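Local coordinates for protein nitroalkane oxidase (Podospora anserina, PDB 3MKH) that oxidises primary and secondary nitroalkanes to aldehydes or ketones with FAD and molecular oxygen, releasing nitrite and hydrogen peroxide, at residues S20-R23 against N24-P28. Residues are numbered along the deposited sequence; the frame is centred on the assembly and turned at random.
Sequences SLAR and NLLMP
Leu21 and Leu25 meet one turn apart on helix 9-33, CD1 of Leu21 lying 3.3 Å from CD2 of Leu25. That is closer than two methyl groups normally come. The two side chains slant across each other, and chi2 of both lies off the staggered values (95° and 33°); the exact placing of these methyls is doubtful. Leu21 also reaches Ile59, and Leu25 packs on helix 48-56.

Arg23 and Met27 run side by side in the same direction. The bend at chi2 (80°) brings CD of Arg23 to 3.6 Å from SD of Met27; a second bend, at chi3, turns NE along the same side, 3.8 Å from the sulfur. SD sits at the guanidinium edge, near its plane. Asn24 turns its amide back over the preceding turn, with ND2 3.2 Å from OG of Ser20, at too poor an angle for a hydrogen bond.

Asn24 N bonds to Ser20 O at 2.8 Å, and Leu25 N to Leu21 O at the same length. Met27 N then reaches five residues back to Ala22 O at 3.1 Å, a pi-type turn. Leu26 N makes only weak bonds, to the carbonyls of Leu21 and Ala22. Pro28 has no N-H to give, and its CD lies 3.5 Å from Arg23 O. The helix kinks here.

Ala22 packs on Val88 of helix 75-88; Leu26 reaches both that helix and helix 90-109. The chemistry is divided: apolar side chains join this helix to helices 48-56, 75-88 and 90-109, while the widened turn carries the chain past the proline without ending the helix.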
loop_
_atom_site.group_PDB
_atom_site.type_symbol
_atom_site.label_atom_id
_atom_site.label_comp_id
_atom_site.label_asym_id
_atom_site.label_seq_id
_atom_site.Cartn_x
_atom_site.Cartn_y
_atom_site.Cartn_z
ATOM N N SER A 20 -7.173 -15.231 -32.110
ATOM C CA SER A 20 -7.135 -15.011 -33.555
ATOM C C SER A 20 -7.665 -13.622 -33.957
ATOM O O SER A 20 -7.073 -12.920 -34.785
ATOM C CB SER A 20 -7.923 -16.128 -34.266
ATOM O OG SER A 20 -7.859 -15.990 -35.671
ATOM N N LEU A 21 -8.785 -13.219 -33.366
ATOM C CA LEU A 21 -9.336 -11.895 -33.634
ATOM C C LEU A 21 -8.361 -10.775 -33.268
ATOM O O LEU A 21 -8.123 -9.830 -34.051
ATOM C CB LEU A 21 -10.616 -11.701 -32.836
ATOM C CG LEU A 21 -11.321 -10.425 -33.295
ATOM C CD1 LEU A 21 -12.371 -10.794 -34.334
ATOM C CD2 LEU A 21 -11.935 -9.677 -32.131
ATOM N N ALA A 22 -7.801 -10.872 -32.068
ATOM C CA ALA A 22 -6.883 -9.841 -31.584
ATOM C C ALA A 22 -5.686 -9.747 -32.504
ATOM O O ALA A 22 -5.294 -8.656 -32.922
ATOM C CB ALA A 22 -6.443 -10.140 -30.159
ATOM N N ARG A 23 -5.113 -10.898 -32.842
ATOM C CA ARG A 23 -3.933 -10.928 -33.703
ATOM C C ARG A 23 -4.230 -10.465 -35.140
ATOM O O ARG A 23 -3.431 -9.749 -35.742
ATOM C CB ARG A 23 -3.307 -12.328 -33.693
ATOM C CG ARG A 23 -2.335 -12.602 -34.827
ATOM C CD ARG A 23 -0.960 -12.013 -34.564
ATOM N NE ARG A 23 -0.300 -12.647 -33.424
ATOM C CZ ARG A 23 0.189 -13.884 -33.443
ATOM N NH1 ARG A 23 0.080 -14.620 -34.548
ATOM N NH2 ARG A 23 0.781 -14.389 -32.360
ATOM N N ASN A 24 -5.380 -10.858 -35.683
ATOM C CA ASN A 24 -5.684 -10.564 -37.086
ATOM C C ASN A 24 -6.296 -9.204 -37.337
ATOM O O ASN A 24 -6.087 -8.629 -38.392
ATOM C CB ASN A 24 -6.610 -11.624 -37.684
ATOM C CG ASN A 24 -5.912 -12.945 -37.888
ATOM O OD1 ASN A 24 -4.691 -13.001 -38.039
ATOM N ND2 ASN A 24 -6.679 -14.014 -37.910
ATOM N N LEU A 25 -7.094 -8.721 -36.392
ATOM C CA LEU A 25 -7.826 -7.466 -36.577
ATOM C C LEU A 25 -7.221 -6.320 -35.765
ATOM O O LEU A 25 -6.923 -5.247 -36.307
ATOM C CB LEU A 25 -9.300 -7.653 -36.246
ATOM C CG LEU A 25 -10.157 -8.209 -37.387
ATOM C CD1 LEU A 25 -9.365 -9.169 -38.243
ATOM C CD2 LEU A 25 -11.403 -8.877 -36.860
ATOM N N LEU A 26 -6.971 -6.555 -34.483
ATOM C CA LEU A 26 -6.541 -5.453 -33.616
ATOM C C LEU A 26 -5.086 -5.008 -33.824
ATOM O O LEU A 26 -4.778 -3.807 -33.786
ATOM C CB LEU A 26 -6.811 -5.798 -32.152
ATOM C CG LEU A 26 -8.280 -6.106 -31.824
ATOM C CD1 LEU A 26 -8.463 -6.437 -30.346
ATOM C CD2 LEU A 26 -9.230 -4.964 -32.250
ATOM N N MET A 27 -4.183 -5.963 -34.029
ATOM C CA MET A 27 -2.785 -5.609 -34.264
ATOM C C MET A 27 -2.603 -4.767 -35.533
ATOM O O MET A 27 -1.881 -3.770 -35.526
ATOM C CB MET A 27 -1.895 -6.852 -34.286
ATOM C CG MET A 27 -1.700 -7.474 -32.911
ATOM S SD MET A 27 -0.518 -8.851 -32.897
ATOM C CE MET A 27 0.993 -8.038 -33.442
ATOM N N PRO A 28 -3.265 -5.159 -36.627
ATOM C CA PRO A 28 -3.190 -4.308 -37.819
ATOM C C PRO A 28 -3.836 -2.932 -37.630
ATOM O O PRO A 28 -3.350 -1.966 -38.201
ATOM C CB PRO A 28 -3.947 -5.120 -38.874
ATOM C CG PRO A 28 -3.767 -6.532 -38.449
ATOM C CD PRO A 28 -3.812 -6.492 -36.941
#